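Putative NAD(P)H nitroreductase MhqN (Bacillus subtilis, PDB 3BEM) probably acts as an FMN-dependent NAD(P)H nitroreductase and may contribute to the degradation of aromatic compounds. Local coordinates at residues C166-F171 with M191-K196; T59-V64 with A88-L93; N41-L46 with L156-A161. The protein carries 3 engineered substitutions. All blocks are in the same frame, centred on the assembly; numbering follows the deposited sequence. Where two conformers were deposited one is given.

Overall arrangement
Contacts 1 and 2 belong to one antiparallel sheet whose strand order is 59-64, 88-95, 186-195, 164-168; contact 3 packs two helices on one face of it. Contact 1, where the edge strand and the loop after it meet the flavin of FMN, and contact 2 have centres about 10 Å apart; they join through Leu-90 N and Ile-192 O, 2.8 Å apart. The side chains of Thr-59 in contact 2 and Leu-46 in contact 3 lie about 9 Å and 12 Å from a bound FMN. Contact 3 is about 15 Å from contact 1 and 14 Å from contact 2, centre to centre; Ile-194 CD1 reaches Met-43 SE at 3.8 Å, and Phe-44 touches Tyr-61, Thr-63 and Leu-90.

Contact 1: C166-F171 with M191-K196; sequences CPMIGF and MITIGK. With FMN (flavin mononucleotide), chain G.
Two selenomethionines, Met-168 and Met-191, cross obliquely on the same sheet face, their SE atoms 4.0 Å apart. Met-191 has CG anti to its backbone N (chi1 178°), and the bend at chi3 (-63°) brings its CE to Phe-171, 3.7 Å from Phe-171 CG; the two side chains slide past each other in opposite directions, the selenium oblique to the ring in a Met-aromatic contact. Phe-171 CG takes the crowded position between backbone N and carbonyl carbon, and Met-168 O lies in the ring plane at its edge. An alanine in place of Phe-171 would lose the ring packed against Met-191 CE and CB and would probably leave the end of Met-191 less firmly packed. Met-168 SE also meets Thr-193 at about a right angle, touching OG1 and CG2. Cys-166 and Thr-193 bond in both directions through their backbones, as do Met-168 and Met-191, where Met-191 N to Met-168 O (3.0 Å) is nearly straight at 174°. Along the flavin, Cys-166 SG lies 3.4 Å from FMN N1 and Pro-167 CG 3.5 Å from FMN C9. Ile-169 N donates to FMN N5 (2.9 Å) and Gly-170 N to FMN O4 (3.0 Å), so two successive amides grip its N5 side. Gly-170 centres an inverse gamma turn, and a side chain there would run into O4. Strand 164-168 is the sheet edge within this chain; 186-195 continues to strand 88-95, helix 82-85 covers the selenomethionine face, and helix 136-161 lies against Pro-167 and Ile-192 on the other.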
loop_
_atom_site.group_PDB
_atom_site.type_symbol
_atom_site.label_atom_id
_atom_site.label_comp_id
_atom_site.label_asym_id
_atom_site.label_seq_id
_atom_site.Cartn_x
_atom_site.Cartn_y
_atom_site.Cartn_z
ATOM N N CYS B 166 -3.477 6.453 12.294
ATOM C CA CYS B 166 -4.447 7.038 11.356
ATOM C C CYS B 166 -3.659 7.484 10.145
ATOM O O CYS B 166 -2.820 8.357 10.270
ATOM C CB CYS B 166 -5.202 8.180 11.983
ATOM S SG CYS B 166 -6.563 8.651 10.865
ATOM N N PRO B 167 -3.902 6.899 8.971
ATOM C CA PRO B 167 -3.341 7.393 7.720
ATOM C C PRO B 167 -4.078 8.650 7.354
ATOM O O PRO B 167 -5.277 8.775 7.651
ATOM C CB PRO B 167 -3.625 6.287 6.744
ATOM C CG PRO B 167 -4.860 5.659 7.261
ATOM C CD PRO B 167 -4.867 5.799 8.751
HETATM N N MSE B 168 -3.390 9.593 6.745
HETATM C CA MSE B 168 -3.903 10.936 6.484
HETATM C C MSE B 168 -3.413 11.470 5.127
HETATM O O MSE B 168 -2.244 11.353 4.779
HETATM C CB MSE B 168 -3.489 11.906 7.619
HETATM C CG MSE B 168 -3.881 11.395 8.995
HETATM SE SE MSE B 168 -2.957 12.406 10.368
HETATM C CE MSE B 168 -3.900 14.126 10.148
ATOM N N ILE B 169 -4.341 12.066 4.407
ATOM C CA ILE B 169 -4.028 12.811 3.191
ATOM C C ILE B 169 -4.514 14.248 3.300
ATOM O O ILE B 169 -4.253 15.073 2.420
ATOM C CB ILE B 169 -4.632 12.126 1.950
ATOM C CG1 ILE B 169 -3.965 12.604 0.653
ATOM C CG2 ILE B 169 -6.176 12.312 1.905
ATOM C CD1 ILE B 169 -2.526 12.356 0.561
ATOM N N GLY B 170 -5.205 14.564 4.390
ATOM C CA GLY B 170 -5.679 15.897 4.673
ATOM C C GLY B 170 -4.632 16.876 5.146
ATOM O O GLY B 170 -4.650 17.293 6.260
ATOM N N PHE B 171 -3.676 17.181 4.286
ATOM C CA PHE B 171 -2.564 18.100 4.574
ATOM C C PHE B 171 -2.101 18.802 3.326
ATOM O O PHE B 171 -2.318 18.314 2.213
ATOM C CB PHE B 171 -1.398 17.376 5.267
ATOM C CG PHE B 171 -0.714 16.357 4.422
ATOM C CD1 PHE B 171 0.298 16.720 3.552
ATOM C CD2 PHE B 171 -1.082 15.009 4.503
ATOM C CE1 PHE B 171 0.929 15.761 2.756
ATOM C CE2 PHE B 171 -0.457 14.046 3.697
ATOM C CZ PHE B 171 0.550 14.430 2.816
HETATM N N MSE B 191 0.651 11.037 5.409
HETATM C CA MSE B 191 0.997 11.284 6.791
HETATM C C MSE B 191 0.370 10.140 7.609
HETATM O O MSE B 191 -0.710 9.666 7.298
HETATM C CB MSE B 191 0.459 12.656 7.183
HETATM C CG MSE B 191 0.684 13.056 8.585
HETATM SE SE MSE B 191 -0.147 14.863 8.842
HETATM C CE MSE B 191 1.010 15.742 7.599
ATOM N N ILE B 192 1.059 9.674 8.640
ATOM C CA ILE B 192 0.498 8.688 9.551
ATOM C C ILE B 192 0.738 9.155 10.952
ATOM O O ILE B 192 1.903 9.335 11.340
ATOM C CB ILE B 192 1.133 7.295 9.382
ATOM C CG1 ILE B 192 0.985 6.817 7.908
ATOM C CG2 ILE B 192 0.486 6.288 10.346
ATOM C CD1 ILE B 192 1.782 5.532 7.587
ATOM N N THR B 193 -0.336 9.306 11.709
ATOM C CA THR B 193 -0.203 9.514 13.149
ATOM C C THR B 193 -0.201 8.179 13.840
ATOM O O THR B 193 -0.883 7.237 13.416
ATOM C CB THR B 193 -1.285 10.426 13.734
ATOM O OG1 THR B 193 -2.563 10.102 13.205
ATOM C CG2 THR B 193 -0.971 11.862 13.458
ATOM N N ILE B 194 0.535 8.095 14.956
ATOM C CA ILE B 194 0.597 6.888 15.762
ATOM C C ILE B 194 0.435 7.274 17.231
ATOM O O ILE B 194 0.889 8.333 17.665
ATOM C CB ILE B 194 1.918 6.101 15.496
ATOM C CG1 ILE B 194 1.893 4.779 16.250
ATOM C CG2 ILE B 194 3.173 6.964 15.882
ATOM C CD1 ILE B 194 2.998 3.842 15.835
ATOM N N GLY B 195 -0.237 6.420 18.012
ATOM C CA GLY B 195 -0.464 6.662 19.393
ATOM C C GLY B 195 -1.392 5.650 19.977
ATOM O O GLY B 195 -1.479 4.547 19.458
ATOM N N LYS B 196 -2.071 6.017 21.068
ATOM C CA LYS B 196 -3.044 5.132 21.730
ATOM C C LYS B 196 -4.380 5.855 21.688
ATOM O O LYS B 196 -4.497 7.010 22.168
ATOM C CB LYS B 196 -2.642 4.812 23.156
ATOM C CG LYS B 196 -1.282 4.090 23.314
ATOM C CD LYS B 196 -1.198 2.699 22.676
ATOM C CE LYS B 196 0.198 2.024 22.956
ATOM N NZ LYS B 196 0.425 1.547 24.329
HETATM N N1 FMN G . -8.514 10.144 8.494
HETATM C C2 FMN G . -8.484 11.414 9.013
HETATM O O2 FMN G . -9.035 11.588 10.107
HETATM N N3 FMN G . -7.854 12.437 8.352
HETATM C C4 FMN G . -7.273 12.258 7.107
HETATM O O4 FMN G . -6.610 13.203 6.629
HETATM C C4A FMN G . -7.299 10.968 6.580
HETATM N N5 FMN G . -6.744 10.723 5.322
HETATM C C5A FMN G . -6.693 9.413 4.884
HETATM C C6 FMN G . -6.018 9.156 3.678
HETATM C C7 FMN G . -5.925 7.839 3.213
HETATM C C7M FMN G . -4.932 7.567 2.088
HETATM C C8 FMN G . -6.505 6.787 3.908
HETATM C C8M FMN G . -6.058 5.357 3.623
HETATM C C9 FMN G . -7.223 7.040 5.077
HETATM C C9A FMN G . -7.287 8.339 5.582
HETATM N N10 FMN G . -7.964 8.613 6.788
HETATM C C10 FMN G . -7.912 9.911 7.278
HETATM C "C1'" FMN G . -8.720 7.523 7.464
HETATM C "C2'" FMN G . -9.992 7.052 6.753
HETATM O "O2'" FMN G . -11.033 7.975 7.037
HETATM C "C3'" FMN G . -10.334 5.670 7.289
HETATM O "O3'" FMN G . -9.254 4.776 6.903
HETATM C "C4'" FMN G . -11.709 5.148 6.866
HETATM O "O4'" FMN G . -12.736 6.013 7.384
HETATM C "C5'" FMN G . -11.906 3.702 7.398
HETATM O "O5'" FMN G . -11.780 3.612 8.837
HETATM P P FMN G . -11.146 2.259 9.425
HETATM O O1P FMN G . -12.033 1.134 8.999
HETATM O O2P FMN G . -9.814 2.289 8.767
HETATM O O3P FMN G . -11.106 2.428 10.923
#

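Contact 2: T59-V64 with A88-L93; sequences TKYVTV and AVLLVL
Ala-88 begins the segment 88-93 with its CB 3.5 Å from Val-64 O, beside the end of strand 59-64. Val-89 then exchanges two backbone bonds with Val-64, of which Val-64 N to Val-89 O is 2.8 Å long. Leu-90 faces the other way, in a non-hydrogen-bonded pair with Thr-63. Their side chains run side by side in the same direction, Leu-90 CG resting against Thr-63 OG1 and CG2, while Leu-90 CD2 reaches obliquely to Tyr-61 CD2 at 3.9 Å. Thr-63 OG1 is buried here and has no polar partner in the model. Leu-91 is hydrogen-bonded in both directions with Val-62, its N to Val-62 O at 2.8 Å; its CD2 crosses to Val-64 CG2. Val-92 has CG1 anti to its backbone N (chi1 -173°), so both methyls lie alongside the Tyr-61 ring: CG2 is 3.8 Å from Tyr-61 CE2 and CG1 4.0 Å from the same atom; CG1 also touches Thr-59 CG2. Leu-93 closes the run, bonding to Lys-60 in both directions; Lys-60 N lies above the plane of the Leu-93 carbonyl. Leu-93 CD1 reaches back to Val-62 CG2. Three hydrogen-bonded pairs alternating with two non-hydrogen-bonded ones make this the regular antiparallel edge of the chain's four-stranded sheet, which a strand of the second subunit extends by pairing in parallel with residues 61-63. Tyr-61 OH is hydrogen-bonded to Ser-150 OG of helix 136-161. Helices 37-47 and 136-161 pack on the Tyr-61 and Leu-90 face, helix 67-76 on the Val-64 and Val-89 face, and strand 186-195 flanks 88-95.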
loop_
_atom_site.group_PDB
_atom_site.type_symbol
_atom_site.label_atom_id
_atom_site.label_comp_id
_atom_site.label_asym_id
_atom_site.label_seq_id
_atom_site.Cartn_x
_atom_site.Cartn_y
_atom_site.Cartn_z
ATOM N N THR B 59 10.846 4.281 -0.486
ATOM C CA THR B 59 10.184 4.913 0.645
ATOM C C THR B 59 11.172 5.419 1.670
ATOM O O THR B 59 12.146 4.718 2.045
ATOM C CB THR B 59 9.150 3.955 1.322
ATOM O OG1 THR B 59 8.366 3.291 0.345
ATOM C CG2 THR B 59 8.179 4.703 2.281
ATOM N N LYS B 60 10.923 6.640 2.123
ATOM C CA LYS B 60 11.574 7.204 3.288
ATOM C C LYS B 60 10.521 7.647 4.287
ATOM O O LYS B 60 9.378 7.984 3.904
ATOM C CB LYS B 60 12.540 8.333 2.918
ATOM C CG LYS B 60 13.787 7.849 2.161
ATOM C CD LYS B 60 15.017 8.805 2.293
ATOM C CE LYS B 60 16.350 8.037 2.114
ATOM N NZ LYS B 60 17.505 8.712 2.764
ATOM N N TYR B 61 10.874 7.612 5.559
ATOM C CA TYR B 61 10.013 8.138 6.619
ATOM C C TYR B 61 10.692 9.262 7.395
ATOM O O TYR B 61 11.866 9.121 7.808
ATOM C CB TYR B 61 9.592 7.046 7.597
ATOM C CG TYR B 61 8.736 5.939 7.010
ATOM C CD1 TYR B 61 9.308 4.900 6.302
ATOM C CD2 TYR B 61 7.372 5.910 7.236
ATOM C CE1 TYR B 61 8.542 3.901 5.745
ATOM C CE2 TYR B 61 6.592 4.924 6.719
ATOM C CZ TYR B 61 7.175 3.908 5.970
ATOM O OH TYR B 61 6.348 2.960 5.471
ATOM N N VAL B 62 10.003 10.392 7.553
ATOM C CA VAL B 62 10.452 11.410 8.478
ATOM C C VAL B 62 9.535 11.267 9.665
ATOM O O VAL B 62 8.302 11.450 9.550
ATOM C CB VAL B 62 10.396 12.774 7.896
ATOM C CG1 VAL B 62 10.772 13.800 8.972
ATOM C CG2 VAL B 62 11.342 12.844 6.687
ATOM N N THR B 63 10.124 10.925 10.798
ATOM C CA THR B 63 9.360 10.593 11.992
ATOM C C THR B 63 9.508 11.688 13.042
ATOM O O THR B 63 10.609 11.900 13.573
ATOM C CB THR B 63 9.799 9.234 12.578
ATOM O OG1 THR B 63 9.735 8.231 11.549
ATOM C CG2 THR B 63 8.932 8.831 13.758
ATOM N N VAL B 64 8.403 12.377 13.316
ATOM C CA VAL B 64 8.416 13.562 14.165
ATOM C C VAL B 64 7.917 13.196 15.554
ATOM O O VAL B 64 6.731 12.878 15.748
ATOM C CB VAL B 64 7.564 14.715 13.579
ATOM C CG1 VAL B 64 7.747 16.001 14.424
ATOM C CG2 VAL B 64 7.935 14.937 12.076
ATOM N N ALA B 88 3.514 10.306 17.801
ATOM C CA ALA B 88 4.434 10.704 16.754
ATOM C C ALA B 88 3.631 10.945 15.478
ATOM O O ALA B 88 2.514 10.417 15.310
ATOM C CB ALA B 88 5.518 9.653 16.521
ATOM N N VAL B 89 4.176 11.779 14.599
ATOM C CA VAL B 89 3.615 12.028 13.266
ATOM C C VAL B 89 4.665 11.600 12.240
ATOM O O VAL B 89 5.807 12.043 12.351
ATOM C CB VAL B 89 3.232 13.507 13.008
ATOM C CG1 VAL B 89 2.555 13.559 11.596
ATOM C CG2 VAL B 89 2.285 14.069 14.059
ATOM N N LEU B 90 4.336 10.667 11.309
ATOM C CA LEU B 90 5.280 10.236 10.259
ATOM C C LEU B 90 4.870 10.802 8.936
ATOM O O LEU B 90 3.670 10.824 8.598
ATOM C CB LEU B 90 5.277 8.709 10.139
ATOM C CG LEU B 90 5.844 7.904 11.326
ATOM C CD1 LEU B 90 5.016 7.973 12.573
ATOM C CD2 LEU B 90 5.927 6.460 10.834
ATOM N N LEU B 91 5.843 11.293 8.180
ATOM C CA LEU B 91 5.631 11.636 6.793
ATOM C C LEU B 91 6.215 10.535 5.971
ATOM O O LEU B 91 7.387 10.206 6.092
ATOM C CB LEU B 91 6.244 13.006 6.473
ATOM C CG LEU B 91 5.486 14.210 7.067
ATOM C CD1 LEU B 91 3.998 14.254 6.571
ATOM C CD2 LEU B 91 5.654 14.260 8.631
ATOM N N VAL B 92 5.372 9.941 5.151
ATOM C CA VAL B 92 5.773 8.869 4.284
ATOM C C VAL B 92 6.134 9.481 2.931
ATOM O O VAL B 92 5.294 10.029 2.234
ATOM C CB VAL B 92 4.657 7.815 4.110
ATOM C CG1 VAL B 92 5.209 6.603 3.311
ATOM C CG2 VAL B 92 4.039 7.386 5.494
ATOM N N LEU B 93 7.419 9.390 2.581
ATOM C CA LEU B 93 7.957 9.969 1.375
ATOM C C LEU B 93 8.240 8.881 0.346
ATOM O O LEU B 93 8.624 7.773 0.692
ATOM C CB LEU B 93 9.290 10.690 1.659
ATOM C CG LEU B 93 9.256 11.746 2.753
ATOM C CD1 LEU B 93 10.630 12.437 2.926
ATOM C CD2 LEU B 93 8.079 12.771 2.476
#

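Contact 3: N41-L46 with L156-A161; sequences NEMFEL and LSAAAA. Engineered in segment 156-161: Ala-159 (natural residue Lys), Ala-160 (natural residue Glu), Ala-161 (natural residue Lys).
A helix pair of the nitroreductase core forms this contact: segments 41-46 and 156-161, on helices 37-47 and 136-161, run obliquely antiparallel, their axes 9.2 Å apart at an angle of 134°. No hydrogen bond crosses between them; Met-43 and Leu-46 of 41-46 pack on small residues of 156-161. Met-43, a selenomethionine, has CG anti to the carbonyl carbon (chi1 -57°) and an extended chain beyond, so it runs along the neighbouring helix and touches it at three levels. CB lies 4.0 Å from Ser-157 CB; SE then rests on Ala-158, 3.8 Å from its CA and 3.9 Å from its CB; and the terminal CE ends 4.1 Å from Ala-161 CB. Ala-161 is an engineered residue, lysine in the natural protein, so this last touch describes the deposited variant alone. One turn on from Met-43, Leu-46 packs on the hydroxyl end of Ser-157. Its CB and CD1 lie 3.4 Å and 3.5 Å from Ser-157 OG, which is thus pressed against aliphatic carbon. That hydroxyl is buried, yet it is hydrogen-bonded to Met-153 O, one turn back in its own helix, and its polar need is met there. The small Ser-157 and Ala-158 let the two backbones come near, with Met-43 and Ser-157 CA atoms 5.3 Å apart. Ile-194 of strand 186-195 touches both Met-43 and Ala-158, so the two helices meet over the sheet face that carries Ile-194; Phe-44 reaches strand 59-64 and Phe-154, and helix 12-22 lies against Ala-159 and Ala-160, both engineered.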
loop_
_atom_site.group_PDB
_atom_site.type_symbol
_atom_site.label_atom_id
_atom_site.label_comp_id
_atom_site.label_asym_id
_atom_site.label_seq_id
_atom_site.Cartn_x
_atom_site.Cartn_y
_atom_site.Cartn_z
ATOM N N ASN B 41 11.723 1.643 15.613
ATOM C CA ASN B 41 12.695 0.879 14.866
ATOM C C ASN B 41 12.288 -0.604 14.690
ATOM O O ASN B 41 12.450 -1.171 13.629
ATOM C CB ASN B 41 14.066 0.987 15.536
ATOM C CG ASN B 41 14.752 2.337 15.293
ATOM O OD1 ASN B 41 14.451 3.085 14.347
ATOM N ND2 ASN B 41 15.747 2.617 16.137
ATOM N N GLU B 42 11.646 -1.195 15.669
ATOM C CA GLU B 42 11.106 -2.526 15.507
ATOM C C GLU B 42 10.047 -2.643 14.385
ATOM O O GLU B 42 10.089 -3.576 13.591
ATOM C CB GLU B 42 10.501 -2.998 16.821
ATOM C CG GLU B 42 9.894 -4.389 16.724
ATOM C CD GLU B 42 9.278 -4.884 18.018
ATOM O OE1 GLU B 42 9.101 -4.096 18.970
ATOM O OE2 GLU B 42 8.944 -6.081 18.070
HETATM N N MSE B 43 9.179 -1.646 14.276
HETATM C CA MSE B 43 8.211 -1.606 13.221
HETATM C C MSE B 43 8.906 -1.415 11.865
HETATM O O MSE B 43 8.556 -2.052 10.874
HETATM C CB MSE B 43 7.177 -0.488 13.484
HETATM C CG MSE B 43 6.495 -0.642 14.779
HETATM SE SE MSE B 43 5.428 0.975 15.110
HETATM C CE MSE B 43 5.339 0.877 16.996
ATOM N N PHE B 44 9.925 -0.542 11.833
ATOM C CA PHE B 44 10.624 -0.224 10.590
ATOM C C PHE B 44 11.457 -1.415 10.087
ATOM O O PHE B 44 11.675 -1.548 8.879
ATOM C CB PHE B 44 11.450 1.036 10.733
ATOM C CG PHE B 44 10.648 2.302 10.795
ATOM C CD1 PHE B 44 9.707 2.606 9.821
ATOM C CD2 PHE B 44 10.877 3.236 11.811
ATOM C CE1 PHE B 44 8.966 3.805 9.875
ATOM C CE2 PHE B 44 10.143 4.435 11.864
ATOM C CZ PHE B 44 9.229 4.707 10.878
ATOM N N GLU B 45 11.906 -2.300 10.994
ATOM C CA GLU B 45 12.576 -3.540 10.541
ATOM C C GLU B 45 11.632 -4.403 9.693
ATOM O O GLU B 45 12.064 -5.067 8.740
ATOM C CB GLU B 45 13.108 -4.337 11.711
ATOM C CG GLU B 45 14.295 -3.718 12.361
ATOM C CD GLU B 45 15.635 -3.778 11.593
ATOM O OE1 GLU B 45 15.833 -4.675 10.757
ATOM O OE2 GLU B 45 16.522 -2.925 11.867
ATOM N N LEU B 46 10.345 -4.413 10.045
ATOM C CA LEU B 46 9.387 -5.133 9.232
ATOM C C LEU B 46 9.095 -4.407 7.931
ATOM O O LEU B 46 8.978 -5.023 6.880
ATOM C CB LEU B 46 8.059 -5.348 9.997
ATOM C CG LEU B 46 8.179 -6.203 11.253
ATOM C CD1 LEU B 46 6.785 -6.339 11.889
ATOM C CD2 LEU B 46 8.800 -7.574 11.015
ATOM N N LEU B 156 0.179 -2.127 9.787
ATOM C CA LEU B 156 -0.022 -3.474 10.333
ATOM C C LEU B 156 1.056 -3.835 11.367
ATOM O O LEU B 156 0.734 -4.462 12.381
ATOM C CB LEU B 156 -0.103 -4.509 9.243
ATOM C CG LEU B 156 -1.433 -4.403 8.443
ATOM C CD1 LEU B 156 -1.206 -5.152 7.117
ATOM C CD2 LEU B 156 -2.671 -4.882 9.255
ATOM N N SER B 157 2.292 -3.373 11.143
ATOM C CA SER B 157 3.355 -3.536 12.156
ATOM C C SER B 157 2.998 -2.821 13.467
ATOM O O SER B 157 3.133 -3.352 14.552
ATOM C CB SER B 157 4.686 -3.010 11.612
ATOM O OG SER B 157 5.085 -3.702 10.421
ATOM N N ALA B 158 2.538 -1.576 13.348
ATOM C CA ALA B 158 2.102 -0.810 14.498
ATOM C C ALA B 158 1.001 -1.494 15.267
ATOM O O ALA B 158 1.052 -1.632 16.479
ATOM C CB ALA B 158 1.706 0.591 14.060
ATOM N N ALA B 159 0.039 -2.023 14.534
ATOM C CA ALA B 159 -1.086 -2.739 15.117
ATOM C C ALA B 159 -0.624 -3.980 15.852
ATOM O O ALA B 159 -1.058 -4.258 16.971
ATOM C CB ALA B 159 -2.107 -3.122 14.024
ATOM N N ALA B 160 0.309 -4.695 15.242
ATOM C CA ALA B 160 0.857 -5.876 15.843
ATOM C C ALA B 160 1.611 -5.552 17.121
ATOM O O ALA B 160 1.680 -6.399 18.070
ATOM C CB ALA B 160 1.734 -6.624 14.889
ATOM N N ALA B 161 2.156 -4.345 17.181
ATOM C CA ALA B 161 2.924 -3.898 18.341
ATOM C C ALA B 161 2.062 -3.283 19.406
ATOM O O ALA B 161 2.566 -3.020 20.508
ATOM C CB ALA B 161 4.071 -2.930 17.920
#